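Local coordinates for protein chemotactic transducer PctC (PDB 5LTV) that acts as an amino acid chemoreceptor in bacterial chemotaxis, its Cache-type ligand-binding domain binding gamma-amino-butanoic acid, at residues Asp131-Thr136 against Ala150-Arg156; Tyr188-Asp194 against Thr250-Val256. One frame throughout, in Å; residues are numbered along the deposited sequence.

Interaction 1 (Asp131-Thr136 against Ala150-Arg156); sequences DRLIVT and AMSLPVR
Ile134 and Ser152 form a hydrogen-bonded pair in the antiparallel hairpin at one edge of the PAS-like sheet of the ligand-binding module of this Cache domain. Their backbones exchange two bonds, Ile134 N to Ser152 O (2.9 Å) and Ser152 N to Ile134 O. On the same face, the CG1 methylene of Ile134 rests against Ser152 OG at 3.4 Å. The small serine fits here: Ala127 of helix 122-130 lies against it, and its OG is hydrogen-bonded to the backbone O of Trp123.

Apolar chains suit the face of Val135 and Met151 because helix 34-68 covers it, Met57 reaching both Met151 and Leu133. Just before the strand, Leu133 has CG anti to the backbone N (chi1 -175°), which carries CD1 over the Ser152 carbonyl to meet Leu153 CG at 3.8 Å. Val135 CG2 and the extended Met151 run side by side, 4.1 Å from CG2 to CG.

Beyond the paired strands, the Pro154 ring fills the bend at Asp131 and Arg132. Arg156, in one of its two modelled positions, turns NH1 and NH2 end-on to Asp131 OD1, the guanidinium plane 88° from the carboxylate plane; this exposed salt bridge is accordingly less certain. At the opposite end, Thr136 N donates a hydrogen bond to Ala150 O (3.0 Å) and Thr136 OG1 accepts from Ala150 N at 3.1 Å, with an almost straight N-H...O angle of 175°.

Interaction 2 (Tyr188-Asp194 against Thr250-Val256); sequences YAFLVSD and TWYVALV
In the second antiparallel sheet of the Cache domain, the neighbouring strands 188-193 and 251-256 pair Tyr188 with Val256, Phe190 with Ala254 and Val192 with Tyr252. Each of these pairs closes two backbone hydrogen bonds, for instance Ala254 N to Phe190 O at 2.8 Å.

Side chains from these pairs share one face. Ala254 CB sits over the Phe190 ring, 3.5 Å from its centroid in a CH-pi contact; only a methyl projects here, allowing the aromatic ring to fold across the neighbouring strand. A first torsion of 66° holds Phe190 CG between the backbone N and the carbonyl carbon and leans the ring that way. Val256 serves two rings: its CB lies over the face of Tyr188, 3.8 Å from the centroid, while its CG2 reaches the edge of Phe190, 3.7 Å from CE1. The Tyr188 hydroxyl is hydrogen-bonded to the hydroxyl of Tyr215, suiting a tyrosine to the partly exposed end of the row.

The reverse face, carrying Ala189, Leu191, Val253, Leu255 and Trp251, is mostly apolar. Leu191 CD2 approaches Trp251 CE3 obliquely at 3.8 Å, and the short Ala189 CB is met by Leu255 CD2 at 3.6 Å. Helix 34-68 packs on this face through Val253 and Leu255.

At the far end, Asp194 CB meets the edge of the Tyr252 ring, and a water links Asp194 OD1 to Thr250 N, each at 3.0 Å. First and last strands of the module lying side by side in the centre of a 2-1-5-4-3 antiparallel sheet are typical of the PAS-like fold repeated in double Cache domains.

Interactions 1 and 2 belong to two successive sheets of the same strand order, on opposite sides of the chain's centre, with their own centres 23 Å apart. Helix 34-68 spans both, touching Leu133, Met151 and Leu153 in one and Val253 and Leu255 in the other. The modules also meet directly: Trp251 CH2 packs 3.4 Å from Thr136 O and 4.0 Å from Val135 CG2. Gamma-amino-butanoic acid occupies the module of interaction 1, about 7 Å from the Ala150 side chain, and Trp123, the hydrogen-bond partner of Ser152, is one of the residues lining that pocket. The long helix and the Trp251 contact thus join the ligand-bearing module to the second one.

Interaction 1 (Asp131-Thr136 against Ala150-Arg156)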
loop_
_atom_site.group_PDB
_atom_site.type_symbol
_atom_site.label_atom_id
_atom_site.label_comp_id
_atom_site.label_asym_id
_atom_site.label_seq_id
_atom_site.Cartn_x
_atom_site.Cartn_y
_atom_site.Cartn_z
ATOM N N ASP A 131 8.468 -9.143 10.594
ATOM C CA ASP A 131 9.693 -8.440 11.072
ATOM C C ASP A 131 10.426 -7.682 9.964
ATOM O O ASP A 131 11.653 -7.686 9.893
ATOM C CB ASP A 131 10.672 -9.376 11.794
ATOM C CG ASP A 131 11.715 -8.582 12.661
ATOM O OD1 ASP A 131 11.303 -7.627 13.358
ATOM O OD2 ASP A 131 12.938 -8.886 12.633
ATOM N N ARG A 132 9.676 -6.968 9.131
ATOM C CA ARG A 132 10.245 -6.250 7.998
ATOM C C ARG A 132 9.117 -5.431 7.379
ATOM O O ARG A 132 7.939 -5.606 7.717
ATOM C CB ARG A 132 10.883 -7.207 6.964
ATOM C CG ARG A 132 9.862 -8.058 6.222
ATOM C CD ARG A 132 10.471 -9.277 5.508
ATOM N NE ARG A 132 9.450 -10.307 5.287
ATOM C CZ ARG A 132 9.228 -10.890 4.118
ATOM N NH1 ARG A 132 9.972 -10.537 3.089
ATOM N NH2 ARG A 132 8.273 -11.816 3.972
ATOM N N LEU A 133 9.497 -4.526 6.471
ATOM C CA LEU A 133 8.514 -3.731 5.746
ATOM C C LEU A 133 7.533 -4.658 5.032
ATOM O O LEU A 133 7.930 -5.602 4.344
ATOM C CB LEU A 133 9.212 -2.808 4.748
ATOM C CG LEU A 133 8.248 -1.839 4.031
ATOM C CD1 LEU A 133 7.928 -0.691 4.932
ATOM C CD2 LEU A 133 8.793 -1.322 2.698
ATOM N N ILE A 134 6.249 -4.405 5.215
ATOM C CA ILE A 134 5.217 -5.033 4.404
ATOM C C ILE A 134 4.441 -3.937 3.700
ATOM O O ILE A 134 4.458 -2.769 4.105
ATOM C CB ILE A 134 4.243 -5.879 5.226
ATOM C CG1 ILE A 134 3.440 -4.940 6.129
ATOM C CG2 ILE A 134 4.974 -7.014 5.943
ATOM C CD1 ILE A 134 2.121 -5.510 6.663
ATOM N N VAL A 135 3.747 -4.325 2.635
ATOM C CA VAL A 135 2.739 -3.491 2.012
ATOM C C VAL A 135 1.443 -4.276 2.112
ATOM O O VAL A 135 1.411 -5.472 1.805
ATOM C CB VAL A 135 3.091 -3.107 0.563
ATOM C CG1 VAL A 135 3.214 -4.316 -0.309
ATOM C CG2 VAL A 135 2.057 -2.151 -0.006
ATOM N N THR A 136 0.424 -3.644 2.668
ATOM C CA THR A 136 -0.836 -4.299 2.951
ATOM C C THR A 136 -1.744 -4.250 1.726
ATOM O O THR A 136 -1.587 -3.416 0.822
ATOM C CB THR A 136 -1.541 -3.606 4.128
ATOM O OG1 THR A 136 -2.149 -2.417 3.624
ATOM C CG2 THR A 136 -0.561 -3.247 5.259
ATOM N N ALA A 150 -1.382 0.579 3.545
ATOM C CA ALA A 150 -0.299 1.070 4.377
ATOM C C ALA A 150 0.992 0.329 4.054
ATOM O O ALA A 150 0.983 -0.801 3.568
ATOM C CB ALA A 150 -0.634 0.923 5.864
ATOM N N MET A 151 2.102 0.985 4.336
ATOM C CA MET A 151 3.406 0.365 4.393
ATOM C C MET A 151 3.893 0.479 5.818
ATOM O O MET A 151 3.888 1.580 6.378
ATOM C CB MET A 151 4.347 1.077 3.449
ATOM C CG MET A 151 4.065 0.771 2.025
ATOM S SD MET A 151 4.749 2.076 0.964
ATOM C CE MET A 151 4.259 1.468 -0.683
ATOM N N SER A 152 4.282 -0.649 6.426
ATOM C CA SER A 152 4.570 -0.658 7.868
ATOM C C SER A 152 5.757 -1.570 8.179
ATOM O O SER A 152 6.054 -2.515 7.434
ATOM C CB SER A 152 3.342 -1.102 8.714
ATOM O OG SER A 152 2.904 -2.445 8.390
ATOM N N LEU A 153 6.446 -1.260 9.280
ATOM C CA LEU A 153 7.581 -2.071 9.685
ATOM C C LEU A 153 7.884 -1.834 11.159
ATOM O O LEU A 153 7.662 -0.730 11.670
ATOM C CB LEU A 153 8.827 -1.787 8.826
ATOM C CG LEU A 153 9.415 -0.431 8.402
ATOM C CD1 LEU A 153 8.883 0.793 9.117
ATOM C CD2 LEU A 153 10.938 -0.499 8.509
ATOM N N PRO A 154 8.422 -2.845 11.857
ATOM C CA PRO A 154 8.795 -2.663 13.264
ATOM C C PRO A 154 9.891 -1.631 13.408
ATOM O O PRO A 154 10.705 -1.433 12.509
ATOM C CB PRO A 154 9.288 -4.049 13.688
ATOM C CG PRO A 154 8.732 -4.997 12.569
ATOM C CD PRO A 154 8.826 -4.168 11.336
ATOM N N VAL A 155 9.871 -0.942 14.547
ATOM C CA VAL A 155 10.904 0.008 14.979
ATOM C C VAL A 155 11.456 -0.472 16.316
ATOM O O VAL A 155 10.703 -0.614 17.293
ATOM C CB VAL A 155 10.332 1.433 15.131
ATOM C CG1 VAL A 155 11.455 2.452 15.484
ATOM C CG2 VAL A 155 9.579 1.840 13.868
ATOM N N ARG A 156 12.752 -0.744 16.362
ATOM C CA ARG A 156 13.435 -1.084 17.600
ATOM C C ARG A 156 14.349 0.075 17.991
ATOM O O ARG A 156 14.816 0.833 17.136
ATOM C CB ARG A 156 14.247 -2.393 17.468
ATOM C CG ARG A 156 13.404 -3.698 17.419
ATOM C CD ARG A 156 14.265 -4.937 17.086
ATOM N NE ARG A 156 13.496 -6.198 17.004
ATOM C CZ ARG A 156 12.857 -6.636 15.915
ATOM N NH1 ARG A 156 12.874 -5.934 14.787
ATOM N NH2 ARG A 156 12.193 -7.779 15.956
#

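Interaction 2 (Tyr188-Asp194 against Thr250-Val256)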
loop_
_atom_site.group_PDB
_atom_site.type_symbol
_atom_site.label_atom_id
_atom_site.label_comp_id
_atom_site.label_asym_id
_atom_site.label_seq_id
_atom_site.Cartn_x
_atom_site.Cartn_y
_atom_site.Cartn_z
ATOM N N TYR A 188 -8.817 0.514 -19.938
ATOM C CA TYR A 188 -8.484 0.952 -18.586
ATOM C C TYR A 188 -7.519 -0.043 -17.942
ATOM O O TYR A 188 -7.195 -1.090 -18.507
ATOM C CB TYR A 188 -9.750 1.123 -17.741
ATOM C CG TYR A 188 -10.554 -0.144 -17.546
ATOM C CD1 TYR A 188 -11.487 -0.568 -18.496
ATOM C CD2 TYR A 188 -10.390 -0.910 -16.410
ATOM C CE1 TYR A 188 -12.222 -1.732 -18.306
ATOM C CE2 TYR A 188 -11.124 -2.061 -16.208
ATOM C CZ TYR A 188 -12.027 -2.473 -17.151
ATOM O OH TYR A 188 -12.715 -3.635 -16.900
ATOM N N ALA A 189 -7.054 0.299 -16.740
ATOM C CA ALA A 189 -6.102 -0.540 -16.021
ATOM C C ALA A 189 -6.521 -0.717 -14.564
ATOM O O ALA A 189 -6.971 0.234 -13.923
ATOM C CB ALA A 189 -4.696 0.057 -16.098
ATOM N N PHE A 190 -6.374 -1.929 -14.029
ATOM C CA PHE A 190 -6.586 -2.105 -12.597
ATOM C C PHE A 190 -5.444 -2.945 -12.012
ATOM O O PHE A 190 -4.485 -3.319 -12.702
ATOM C CB PHE A 190 -7.991 -2.659 -12.315
ATOM C CG PHE A 190 -8.236 -4.043 -12.804
ATOM C CD1 PHE A 190 -8.635 -4.278 -14.123
ATOM C CD2 PHE A 190 -8.128 -5.124 -11.925
ATOM C CE1 PHE A 190 -8.882 -5.569 -14.565
ATOM C CE2 PHE A 190 -8.361 -6.422 -12.358
ATOM C CZ PHE A 190 -8.750 -6.652 -13.676
ATOM N N LEU A 191 -5.510 -3.174 -10.707
ATOM C CA LEU A 191 -4.471 -3.898 -9.993
ATOM C C LEU A 191 -5.116 -5.050 -9.240
ATOM O O LEU A 191 -6.155 -4.876 -8.612
ATOM C CB LEU A 191 -3.699 -2.972 -9.040
ATOM C CG LEU A 191 -2.359 -3.543 -8.554
ATOM C CD1 LEU A 191 -1.196 -3.260 -9.541
ATOM C CD2 LEU A 191 -2.027 -2.978 -7.198
ATOM N N VAL A 192 -4.498 -6.224 -9.311
ATOM C CA VAL A 192 -5.094 -7.452 -8.806
ATOM C C VAL A 192 -3.976 -8.335 -8.267
ATOM O O VAL A 192 -2.865 -8.358 -8.812
ATOM C CB VAL A 192 -5.918 -8.172 -9.906
ATOM C CG1 VAL A 192 -5.034 -8.547 -11.096
ATOM C CG2 VAL A 192 -6.590 -9.422 -9.360
ATOM N N SER A 193 -4.255 -9.035 -7.175
ATOM C CA SER A 193 -3.251 -9.895 -6.579
ATOM C C SER A 193 -3.210 -11.227 -7.318
ATOM O O SER A 193 -4.110 -11.569 -8.094
ATOM C CB SER A 193 -3.532 -10.126 -5.093
ATOM O OG SER A 193 -4.577 -11.069 -4.906
ATOM N N ASP A 194 -2.144 -11.986 -7.054
ATOM C CA ASP A 194 -1.971 -13.292 -7.684
ATOM C C ASP A 194 -3.109 -14.246 -7.352
ATOM O O ASP A 194 -3.449 -15.111 -8.167
ATOM C CB ASP A 194 -0.625 -13.894 -7.269
ATOM C CG ASP A 194 -0.437 -13.948 -5.759
ATOM O OD1 ASP A 194 -1.226 -13.343 -4.989
ATOM O OD2 ASP A 194 0.539 -14.597 -5.344
ATOM N N THR A 250 2.731 -10.665 -4.762
ATOM C CA THR A 250 2.814 -10.742 -6.217
ATOM C C THR A 250 1.549 -10.061 -6.735
ATOM O O THR A 250 0.449 -10.604 -6.622
ATOM C CB THR A 250 2.912 -12.182 -6.718
ATOM O OG1 THR A 250 3.963 -12.827 -6.024
ATOM C CG2 THR A 250 3.221 -12.223 -8.206
ATOM N N TRP A 251 1.699 -8.868 -7.270
ATOM C CA TRP A 251 0.570 -8.108 -7.736
ATOM C C TRP A 251 0.771 -7.787 -9.203
ATOM O O TRP A 251 1.900 -7.643 -9.673
ATOM C CB TRP A 251 0.387 -6.820 -6.948
ATOM C CG TRP A 251 0.018 -7.001 -5.545
ATOM C CD1 TRP A 251 -0.392 -8.116 -4.938
ATOM C CD2 TRP A 251 -0.047 -5.962 -4.537
ATOM N NE1 TRP A 251 -0.682 -7.887 -3.595
ATOM C CE2 TRP A 251 -0.486 -6.548 -3.338
ATOM C CE3 TRP A 251 0.222 -4.598 -4.543
ATOM C CZ2 TRP A 251 -0.661 -5.824 -2.140
ATOM C CZ3 TRP A 251 0.050 -3.870 -3.339
ATOM C CH2 TRP A 251 -0.395 -4.488 -2.172
ATOM N N TYR A 252 -0.339 -7.715 -9.923
ATOM C CA TYR A 252 -0.288 -7.553 -11.363
ATOM C C TYR A 252 -1.031 -6.297 -11.766
ATOM O O TYR A 252 -2.057 -5.946 -11.155
ATOM C CB TYR A 252 -0.924 -8.744 -12.089
ATOM C CG TYR A 252 -0.205 -10.054 -11.917
ATOM C CD1 TYR A 252 -0.426 -10.827 -10.801
ATOM C CD2 TYR A 252 0.663 -10.534 -12.900
ATOM C CE1 TYR A 252 0.220 -12.045 -10.629
ATOM C CE2 TYR A 252 1.305 -11.758 -12.757
ATOM C CZ TYR A 252 1.077 -12.512 -11.600
ATOM O OH TYR A 252 1.677 -13.735 -11.385
ATOM N N VAL A 253 -0.476 -5.624 -12.773
ATOM C CA VAL A 253 -1.203 -4.641 -13.562
ATOM C C VAL A 253 -2.053 -5.385 -14.578
ATOM O O VAL A 253 -1.539 -6.190 -15.371
ATOM C CB VAL A 253 -0.242 -3.670 -14.258
ATOM C CG1 VAL A 253 -1.004 -2.804 -15.256
ATOM C CG2 VAL A 253 0.458 -2.813 -13.238
ATOM N N ALA A 254 -3.356 -5.141 -14.547
ATOM C CA ALA A 254 -4.273 -5.685 -15.546
ATOM C C ALA A 254 -4.672 -4.562 -16.488
ATOM O O ALA A 254 -5.107 -3.501 -16.022
ATOM C CB ALA A 254 -5.519 -6.306 -14.898
ATOM N N LEU A 255 -4.499 -4.782 -17.796
ATOM C CA LEU A 255 -4.942 -3.850 -18.824
ATOM C C LEU A 255 -6.131 -4.445 -19.563
ATOM O O LEU A 255 -6.079 -5.602 -19.998
ATOM C CB LEU A 255 -3.847 -3.547 -19.842
ATOM C CG LEU A 255 -2.556 -2.916 -19.380
ATOM C CD1 LEU A 255 -1.603 -2.700 -20.545
ATOM C CD2 LEU A 255 -2.861 -1.615 -18.708
ATOM N N VAL A 256 -7.182 -3.646 -19.735
ATOM C CA VAL A 256 -8.390 -4.083 -20.414
ATOM C C VAL A 256 -8.552 -3.210 -21.650
ATOM O O VAL A 256 -8.633 -1.984 -21.534
ATOM C CB VAL A 256 -9.621 -3.986 -19.500
ATOM C CG1 VAL A 256 -10.906 -4.559 -20.176
ATOM C CG2 VAL A 256 -9.335 -4.626 -18.103
HETATM O O HOH W 1 0.351 -11.536 -3.215
#